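Cfl (Pectobacterium brasiliense, PDB 7A9J) is a coronafacic acid ligase of the ATP-dependent AMP-binding enzyme family and probably activates carboxylic acids as acyl adenylates for amide formation. Local coordinates at residues A[63-68]-A[93-98]; A[266-271]-A[290-295]; A[284-289]-A[320-325]. The protein carries 1 engineered substitution. One frame throughout, in Å; residues are numbered along the deposited sequence.

How the contacts relate
All three contacts lie in the AMP-binding part of the chain. Contact 1 stands apart, about 41 Å from contact 2 and 43 Å from contact 3 between centres. It joins two helices over the five-stranded parallel sheet and is mainly apolar and buried. Contacts 2 and 3 share helix 283-294 and touch each other. Ile290 CD1 packs on Phe322 CD1 at 3.7 Å, and Ile267 and Leu271 reach Ile289. Contact 3 uses the part of this helix nearer the ligand and has a buried aromatic core beside a more exposed histidine-lysine pair. Contact 2 uses its C-terminal part, where the chemistry turns polar and includes a water.

Contact 1: A[63-68]-A[93-98]; sequences GLKSAN and LKIGAV
Ile95 packs against Leu64 and Lys65 where helix 50-66 meets helix 83-95 over the five-stranded parallel sheet. Helix 83-95 belongs to a beta-alpha-beta unit, joining the neighbouring parallel strands 74-78 and 98-101. The tight part is apolar. Ile95 CD1 lies 3.8 Å from Leu64 CD1 and equally far from Leu64 CB, so it covers the side of the leucine. Leu64 also rests on Ile75 and Trp147 of the sheet. Ile95 CG1 stands between its backbone N and carbonyl carbon (chi1 69°). CG2 faces the lysine chain, and CD1 reaches the leucine while also touching Lys65 CG. The lysine chain runs past the isoleucine in the opposite direction, with its methylenes against CG2.

The other side is looser and polar. Lys65 NZ forms a salt bridge with Asp176 and a hydrogen bond with Ser174. Lys94 NZ bonds to Tyr171 and has a long, weak ion pair with the same aspartate. Lys65 NZ and Lys94 NZ are 6.5 Å apart, and both lie near the carboxylate of Asp176, which probably balances their charge. A water accepts weak bonds from both. Next to the ammonium group along the chain, Lys65 CE sits 3.6 Å from Ile95 CG2.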
loop_
_atom_site.group_PDB
_atom_site.type_symbol
_atom_site.label_atom_id
_atom_site.label_comp_id
_atom_site.label_asym_id
_atom_site.label_seq_id
_atom_site.Cartn_x
_atom_site.Cartn_y
_atom_site.Cartn_z
ATOM N N GLY A 63 -29.789 6.042 -8.831
ATOM C CA GLY A 63 -29.970 7.153 -7.909
ATOM C C GLY A 63 -29.099 8.352 -8.257
ATOM O O GLY A 63 -29.574 9.507 -8.243
ATOM N N LEU A 64 -27.846 8.092 -8.623
ATOM C CA LEU A 64 -26.930 9.144 -9.056
ATOM C C LEU A 64 -27.496 9.858 -10.267
ATOM O O LEU A 64 -27.589 11.090 -10.299
ATOM C CB LEU A 64 -25.558 8.547 -9.400
ATOM C CG LEU A 64 -24.732 8.011 -8.249
ATOM C CD1 LEU A 64 -23.510 7.273 -8.816
ATOM C CD2 LEU A 64 -24.309 9.258 -7.453
ATOM N N LYS A 65 -27.905 9.093 -11.278
ATOM C CA LYS A 65 -28.411 9.750 -12.478
ATOM C C LYS A 65 -29.723 10.455 -12.192
ATOM O O LYS A 65 -29.966 11.549 -12.730
ATOM C CB LYS A 65 -28.536 8.734 -13.625
ATOM C CG LYS A 65 -27.122 8.312 -14.112
ATOM C CD LYS A 65 -27.039 7.850 -15.588
ATOM C CE LYS A 65 -27.252 6.355 -15.740
ATOM N NZ LYS A 65 -27.585 6.005 -17.166
ATOM N N SER A 66 -30.565 9.879 -11.329
ATOM C CA SER A 66 -31.821 10.556 -11.001
ATOM C C SER A 66 -31.593 11.870 -10.268
ATOM O O SER A 66 -32.433 12.779 -10.348
ATOM C CB SER A 66 -32.706 9.648 -10.177
ATOM O OG SER A 66 -33.248 8.679 -11.046
ATOM N N ALA A 67 -30.477 11.971 -9.549
ATOM C CA ALA A 67 -30.056 13.179 -8.865
ATOM C C ALA A 67 -29.212 14.073 -9.749
ATOM O O ALA A 67 -28.537 14.963 -9.235
ATOM C CB ALA A 67 -29.274 12.830 -7.598
ATOM N N ASN A 68 -29.219 13.842 -11.061
ATOM C CA ASN A 68 -28.615 14.724 -12.049
ATOM C C ASN A 68 -27.085 14.630 -12.060
ATOM O O ASN A 68 -26.408 15.539 -12.559
ATOM C CB ASN A 68 -29.057 16.176 -11.840
ATOM C CG ASN A 68 -28.827 17.024 -13.059
ATOM O OD1 ASN A 68 -28.825 16.508 -14.180
ATOM N ND2 ASN A 68 -28.596 18.325 -12.858
ATOM N N LEU A 93 -18.068 4.103 -11.906
ATOM C CA LEU A 93 -17.494 3.559 -13.138
ATOM C C LEU A 93 -18.560 3.276 -14.183
ATOM O O LEU A 93 -18.357 3.549 -15.376
ATOM C CB LEU A 93 -16.733 2.267 -12.814
ATOM C CG LEU A 93 -15.374 2.542 -12.104
ATOM C CD1 LEU A 93 -14.831 1.228 -11.518
ATOM C CD2 LEU A 93 -14.353 3.173 -13.013
ATOM N N LYS A 94 -19.686 2.678 -13.757
ATOM C CA LYS A 94 -20.754 2.335 -14.672
ATOM C C LYS A 94 -21.250 3.561 -15.426
ATOM O O LYS A 94 -21.513 3.495 -16.631
ATOM C CB LYS A 94 -21.913 1.701 -13.870
ATOM C CG LYS A 94 -23.143 1.347 -14.684
ATOM C CD LYS A 94 -24.173 0.579 -13.800
ATOM C CE LYS A 94 -25.612 0.559 -14.428
ATOM N NZ LYS A 94 -25.651 -0.042 -15.797
ATOM N N ILE A 95 -21.402 4.693 -14.728
ATOM C CA ILE A 95 -21.976 5.854 -15.359
ATOM C C ILE A 95 -20.943 6.853 -15.799
ATOM O O ILE A 95 -21.329 7.864 -16.443
ATOM C CB ILE A 95 -23.021 6.547 -14.461
ATOM C CG1 ILE A 95 -22.376 7.215 -13.237
ATOM C CG2 ILE A 95 -24.108 5.551 -14.122
ATOM C CD1 ILE A 95 -23.428 8.077 -12.518
ATOM N N GLY A 96 -19.646 6.591 -15.531
ATOM C CA GLY A 96 -18.606 7.520 -15.913
ATOM C C GLY A 96 -18.470 8.693 -14.985
ATOM O O GLY A 96 -17.938 9.729 -15.393
ATOM N N ALA A 97 -19.000 8.595 -13.773
ATOM C CA ALA A 97 -18.704 9.609 -12.779
ATOM C C ALA A 97 -17.313 9.363 -12.216
ATOM O O ALA A 97 -16.906 8.221 -11.977
ATOM C CB ALA A 97 -19.749 9.618 -11.652
ATOM N N VAL A 98 -16.580 10.454 -12.054
ATOM C CA VAL A 98 -15.190 10.410 -11.602
ATOM C C VAL A 98 -15.177 10.304 -10.082
ATOM O O VAL A 98 -15.693 11.184 -9.384
ATOM C CB VAL A 98 -14.475 11.674 -12.086
ATOM C CG1 VAL A 98 -13.016 11.747 -11.570
ATOM C CG2 VAL A 98 -14.554 11.747 -13.595
HETATM O O HOH W 1 -27.380 2.862 -16.260
#

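Contact 2: A[266-271]-A[290-295]; sequences NITETL and IKNEEN
Thr268 slides alongside Asn292, the two side chains running in opposite directions, and its hydroxyl lies over the start of the asparagine side chain. Thr268 OG1 comes within 3.2 Å of Asn292 CB. It also accepts a hydrogen bond from Asn292 ND2 at 3.2 Å. The N-H...O angle is 150°, so the bond is moderately bent. The hydroxyl lies close to the plane of the amide, only 11° out of it.

The same ND2 touches Ile267 CG2 at 3.6 Å. Ile267 stands across the asparagine, and only its CG2 branch meets it.

Thr268 has a second polar link. Its OG1 donates to a water 2.8 Å away, and that water donates to Glu293 OE2. The Thr268 methyl, CG2, meets Glu293 OE2 directly at 3.7 Å. The glutamate chain is bent at chi2 (-66°), which helps bring its carboxylate round to the threonine. Its other oxygen, OE1, accepts the backbone N-H of Leu300.

The contact joins helix 267-274 to the C-terminal part of helix 283-294. The short segments 267-271 and 290-294 run nearly perpendicular, with axes 10.5 Å apart at closest approach. Polar side chains and a water span this distance.

The Thr268 hydroxyl therefore works both ways. It accepts from the amide, and its proton is given to the water, which passes the link on to Glu293 OE2.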
loop_
_atom_site.group_PDB
_atom_site.type_symbol
_atom_site.label_atom_id
_atom_site.label_comp_id
_atom_site.label_asym_id
_atom_site.label_seq_id
_atom_site.Cartn_x
_atom_site.Cartn_y
_atom_site.Cartn_z
ATOM N N ASN A 266 -8.186 -6.006 16.604
ATOM C CA ASN A 266 -8.183 -7.356 17.154
ATOM C C ASN A 266 -7.786 -8.365 16.078
ATOM O O ASN A 266 -8.410 -9.427 15.959
ATOM C CB ASN A 266 -9.562 -7.641 17.757
ATOM C CG ASN A 266 -9.826 -6.788 18.981
ATOM O OD1 ASN A 266 -10.615 -5.838 18.938
ATOM N ND2 ASN A 266 -9.163 -7.118 20.084
ATOM N N ILE A 267 -6.710 -8.058 15.335
ATOM C CA ILE A 267 -6.460 -8.732 14.063
ATOM C C ILE A 267 -6.210 -10.221 14.265
ATOM O O ILE A 267 -6.620 -11.038 13.430
ATOM C CB ILE A 267 -5.303 -8.059 13.286
ATOM C CG1 ILE A 267 -5.071 -8.760 11.929
ATOM C CG2 ILE A 267 -4.027 -8.022 14.122
ATOM C CD1 ILE A 267 -6.247 -8.568 10.986
ATOM N N THR A 268 -5.483 -10.602 15.320
ATOM C CA THR A 268 -5.196 -12.024 15.517
ATOM C C THR A 268 -6.483 -12.829 15.673
ATOM O O THR A 268 -6.674 -13.862 15.020
ATOM C CB THR A 268 -4.289 -12.227 16.739
ATOM O OG1 THR A 268 -3.054 -11.535 16.502
ATOM C CG2 THR A 268 -3.996 -13.705 16.930
ATOM N N GLU A 269 -7.382 -12.367 16.546
ATOM C CA GLU A 269 -8.650 -13.074 16.723
ATOM C C GLU A 269 -9.509 -12.995 15.467
ATOM O O GLU A 269 -10.179 -13.968 15.110
ATOM C CB GLU A 269 -9.392 -12.538 17.941
ATOM C CG GLU A 269 -8.862 -13.112 19.271
ATOM C CD GLU A 269 -9.047 -14.641 19.409
ATOM O OE1 GLU A 269 -9.890 -15.231 18.688
ATOM O OE2 GLU A 269 -8.348 -15.257 20.250
ATOM N N THR A 270 -9.524 -11.840 14.799
ATOM C CA THR A 270 -10.258 -11.716 13.549
ATOM C C THR A 270 -9.766 -12.709 12.507
ATOM O O THR A 270 -10.573 -13.298 11.771
ATOM C CB THR A 270 -10.128 -10.278 13.049
ATOM O OG1 THR A 270 -10.765 -9.425 14.033
ATOM C CG2 THR A 270 -10.774 -10.114 11.647
ATOM N N LEU A 271 -8.445 -12.891 12.412
ATOM C CA LEU A 271 -7.894 -13.787 11.397
ATOM C C LEU A 271 -8.197 -15.244 11.726
ATOM O O LEU A 271 -8.431 -16.050 10.813
ATOM C CB LEU A 271 -6.384 -13.560 11.245
ATOM C CG LEU A 271 -5.960 -12.299 10.493
ATOM C CD1 LEU A 271 -4.451 -12.207 10.415
ATOM C CD2 LEU A 271 -6.579 -12.365 9.045
ATOM N N ILE A 290 2.975 -10.323 13.922
ATOM C CA ILE A 290 4.059 -11.097 14.524
ATOM C C ILE A 290 4.117 -10.834 16.018
ATOM O O ILE A 290 4.239 -11.760 16.832
ATOM C CB ILE A 290 5.394 -10.743 13.849
ATOM C CG1 ILE A 290 5.385 -11.214 12.387
ATOM C CG2 ILE A 290 6.617 -11.265 14.680
ATOM C CD1 ILE A 290 6.514 -10.617 11.563
ATOM N N LYS A 291 4.041 -9.561 16.398
ATOM C CA LYS A 291 4.213 -9.223 17.803
ATOM C C LYS A 291 3.082 -9.782 18.659
ATOM O O LYS A 291 3.310 -10.172 19.804
ATOM C CB LYS A 291 4.312 -7.711 17.968
ATOM C CG LYS A 291 4.674 -7.326 19.411
ATOM C CD LYS A 291 4.906 -5.832 19.602
ATOM C CE LYS A 291 6.373 -5.466 19.460
ATOM N NZ LYS A 291 6.638 -4.174 20.145
ATOM N N ASN A 292 1.868 -9.857 18.115
ATOM C CA ASN A 292 0.747 -10.393 18.883
ATOM C C ASN A 292 0.963 -11.855 19.268
ATOM O O ASN A 292 0.476 -12.300 20.315
ATOM C CB ASN A 292 -0.542 -10.243 18.084
ATOM C CG ASN A 292 -0.933 -8.800 17.900
ATOM O OD1 ASN A 292 -0.363 -7.901 18.534
ATOM N ND2 ASN A 292 -1.920 -8.562 17.038
ATOM N N GLU A 293 1.705 -12.610 18.452
ATOM C CA GLU A 293 1.941 -14.027 18.729
ATOM C C GLU A 293 2.822 -14.258 19.943
ATOM O O GLU A 293 2.743 -15.338 20.537
ATOM C CB GLU A 293 2.586 -14.715 17.526
ATOM C CG GLU A 293 1.660 -14.837 16.363
ATOM C CD GLU A 293 0.481 -15.754 16.646
ATOM O OE1 GLU A 293 0.672 -16.988 16.801
ATOM O OE2 GLU A 293 -0.639 -15.234 16.713
ATOM N N GLU A 294 3.685 -13.291 20.289
ATOM C CA GLU A 294 4.551 -13.453 21.446
ATOM C C GLU A 294 3.723 -13.751 22.692
ATOM O O GLU A 294 4.130 -14.559 23.535
ATOM C CB GLU A 294 5.419 -12.199 21.617
ATOM C CG GLU A 294 4.847 -11.149 22.564
ATOM C CD GLU A 294 5.372 -9.741 22.316
ATOM O OE1 GLU A 294 4.559 -8.787 22.410
ATOM O OE2 GLU A 294 6.585 -9.586 22.037
ATOM N N ASN A 295 2.536 -13.149 22.792
ATOM C CA ASN A 295 1.541 -13.528 23.780
ATOM C C ASN A 295 0.660 -14.615 23.184
ATOM O O ASN A 295 1.170 -15.633 22.701
ATOM C CB ASN A 295 0.708 -12.317 24.192
ATOM C CG ASN A 295 1.466 -11.017 24.019
ATOM O OD1 ASN A 295 2.309 -10.668 24.850
ATOM N ND2 ASN A 295 1.180 -10.297 22.929
HETATM O O HOH W 2 -0.809 -12.804 15.506
#

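Contact 3: A[284-289]-A[320-325]; sequences SNFHKI and QKFFEC
Two helices beside the parallel strand 306-311, helix 283-294 before it and helix 316-326 after it, meet here through Phe286 and Phe322. The rings form an offset edge-to-face pair. The edge of Phe286 is turned toward the face of Phe322. The centroids are 5.5 Å apart and the planes stand at 76°. The closest atoms are Phe286 CD1 and Phe322 CE1 at 3.9 Å, and Phe322 CZ is 4.1 Å from the same CD1. One corner of Phe286, CD1, thus meets the CE1-CZ side of Phe322.

With CG anti to its backbone N (chi1 -162°), Phe322 extends toward Phe286. Both rings are buried.

Both rings pack on strand 306-311, which is paired in parallel with strands 278-281 and 331-335. Phe286 and Phe322 both rest on Cys307, and Phe286 also touches Ala309. The aromatic pair thus fastens both helices to the same strand. That strand ends in Gly310 and Gly311, which line the pocket of the bound 6-ethyl-1-oxidanylidene-indene-4-carboxylic acid. The side chain of Phe286 is about 10 Å from this ligand.

Toward solvent the contact changes character. Lys321 reaches over to His287, its chain coming in across the imidazole. Lys321 NZ lies 3.8 Å from His287 CD2 and the same distance from His287 NE2, approaching the ring obliquely. This is a loose contact without a hydrogen bond. A bend in the lysine chain at chi3 accompanies this approach. Leu318, one turn before Phe322 on helix 316-326, also packs on His287.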
loop_
_atom_site.group_PDB
_atom_site.type_symbol
_atom_site.label_atom_id
_atom_site.label_comp_id
_atom_site.label_asym_id
_atom_site.label_seq_id
_atom_site.Cartn_x
_atom_site.Cartn_y
_atom_site.Cartn_z
ATOM N N SER A 284 4.205 -2.576 8.544
ATOM C CA SER A 284 3.765 -2.380 9.908
ATOM C C SER A 284 2.643 -3.342 10.293
ATOM O O SER A 284 2.601 -3.808 11.441
ATOM C CB SER A 284 3.299 -0.940 10.093
ATOM O OG SER A 284 2.794 -0.785 11.401
ATOM N N ASN A 285 1.676 -3.554 9.389
ATOM C CA ASN A 285 0.589 -4.507 9.659
ATOM C C ASN A 285 1.162 -5.857 10.056
ATOM O O ASN A 285 0.758 -6.448 11.056
ATOM C CB ASN A 285 -0.307 -4.702 8.423
ATOM C CG ASN A 285 -1.323 -3.596 8.220
ATOM O OD1 ASN A 285 -1.417 -3.029 7.140
ATOM N ND2 ASN A 285 -2.113 -3.294 9.256
ATOM N N PHE A 286 2.124 -6.362 9.267
ATOM C CA PHE A 286 2.606 -7.705 9.534
ATOM C C PHE A 286 3.500 -7.774 10.760
ATOM O O PHE A 286 3.489 -8.781 11.480
ATOM C CB PHE A 286 3.312 -8.218 8.287
ATOM C CG PHE A 286 2.350 -8.474 7.174
ATOM C CD1 PHE A 286 1.410 -9.481 7.298
ATOM C CD2 PHE A 286 2.327 -7.660 6.052
ATOM C CE1 PHE A 286 0.502 -9.730 6.290
ATOM C CE2 PHE A 286 1.413 -7.889 5.027
ATOM C CZ PHE A 286 0.489 -8.939 5.132
ATOM N N HIS A 287 4.269 -6.724 11.017
ATOM C CA HIS A 287 5.042 -6.648 12.261
ATOM C C HIS A 287 4.132 -6.776 13.473
ATOM O O HIS A 287 4.462 -7.472 14.447
ATOM C CB HIS A 287 5.802 -5.324 12.312
ATOM C CG HIS A 287 7.163 -5.381 11.691
ATOM N ND1 HIS A 287 7.536 -4.568 10.637
ATOM C CD2 HIS A 287 8.239 -6.161 11.959
ATOM C CE1 HIS A 287 8.776 -4.856 10.273
ATOM N NE2 HIS A 287 9.227 -5.816 11.061
ATOM N N LYS A 288 2.978 -6.100 13.432
ATOM C CA LYS A 288 2.025 -6.188 14.533
ATOM C C LYS A 288 1.467 -7.593 14.666
ATOM O O LYS A 288 1.307 -8.102 15.780
ATOM C CB LYS A 288 0.882 -5.208 14.322
ATOM C CG LYS A 288 1.343 -3.758 14.252
ATOM C CD LYS A 288 0.293 -2.857 13.588
ATOM C CE LYS A 288 -0.510 -2.099 14.627
ATOM N NZ LYS A 288 -0.272 -0.629 14.525
ATOM N N ILE A 289 1.179 -8.238 13.536
ATOM C CA ILE A 289 0.672 -9.599 13.591
ATOM C C ILE A 289 1.704 -10.519 14.257
ATOM O O ILE A 289 1.368 -11.343 15.121
ATOM C CB ILE A 289 0.272 -10.015 12.167
ATOM C CG1 ILE A 289 -1.055 -9.273 11.837
ATOM C CG2 ILE A 289 0.048 -11.504 12.071
ATOM C CD1 ILE A 289 -1.463 -9.353 10.393
ATOM N N GLN A 320 12.065 -12.626 6.949
ATOM C CA GLN A 320 12.754 -13.556 7.831
ATOM C C GLN A 320 11.990 -13.732 9.146
ATOM O O GLN A 320 11.737 -14.862 9.588
ATOM C CB GLN A 320 14.195 -13.054 8.091
ATOM C CG GLN A 320 14.977 -12.812 6.720
ATOM C CD GLN A 320 16.304 -12.002 6.808
ATOM O OE1 GLN A 320 16.790 -11.651 7.888
ATOM N NE2 GLN A 320 16.884 -11.714 5.638
ATOM N N LYS A 321 11.614 -12.616 9.784
ATOM C CA LYS A 321 10.842 -12.703 11.027
ATOM C C LYS A 321 9.500 -13.382 10.793
ATOM O O LYS A 321 9.014 -14.142 11.642
ATOM C CB LYS A 321 10.617 -11.307 11.597
ATOM C CG LYS A 321 11.912 -10.519 11.768
ATOM C CD LYS A 321 11.654 -9.048 12.054
ATOM C CE LYS A 321 11.456 -8.834 13.545
ATOM N NZ LYS A 321 11.278 -7.401 13.891
ATOM N N PHE A 322 8.884 -13.111 9.644
ATOM C CA PHE A 322 7.549 -13.648 9.388
ATOM C C PHE A 322 7.603 -15.153 9.173
ATOM O O PHE A 322 6.707 -15.889 9.606
ATOM C CB PHE A 322 6.950 -12.938 8.186
ATOM C CG PHE A 322 5.454 -13.073 8.064
ATOM C CD1 PHE A 322 4.612 -12.404 8.961
ATOM C CD2 PHE A 322 4.888 -13.859 7.046
ATOM C CE1 PHE A 322 3.224 -12.511 8.844
ATOM C CE2 PHE A 322 3.472 -13.981 6.914
ATOM C CZ PHE A 322 2.659 -13.312 7.798
ATOM N N PHE A 323 8.644 -15.635 8.493
ATOM C CA PHE A 323 8.792 -17.083 8.362
ATOM C C PHE A 323 9.089 -17.735 9.705
ATOM O O PHE A 323 8.547 -18.804 10.015
ATOM C CB PHE A 323 9.907 -17.450 7.366
ATOM C CG PHE A 323 10.045 -18.943 7.179
ATOM C CD1 PHE A 323 9.133 -19.638 6.373
ATOM C CD2 PHE A 323 11.044 -19.652 7.833
ATOM C CE1 PHE A 323 9.218 -21.014 6.228
ATOM C CE2 PHE A 323 11.146 -21.034 7.682
ATOM C CZ PHE A 323 10.245 -21.708 6.872
ATOM N N GLU A 324 9.961 -17.132 10.504
ATOM C CA GLU A 324 10.256 -17.740 11.800
ATOM C C GLU A 324 8.977 -17.896 12.599
ATOM O O GLU A 324 8.742 -18.925 13.240
ATOM C CB GLU A 324 11.245 -16.888 12.592
ATOM C CG GLU A 324 12.561 -16.543 11.896
ATOM C CD GLU A 324 13.605 -17.634 11.979
ATOM O OE1 GLU A 324 13.355 -18.656 12.660
ATOM O OE2 GLU A 324 14.683 -17.461 11.363
ATOM N N CYS A 325 8.129 -16.884 12.540
ATOM C CA CYS A 325 6.956 -16.858 13.392
ATOM C C CYS A 325 5.852 -17.762 12.858
ATOM O O CYS A 325 5.241 -18.515 13.621
ATOM C CB CYS A 325 6.472 -15.417 13.527
ATOM S SG CYS A 325 5.060 -15.230 14.659
#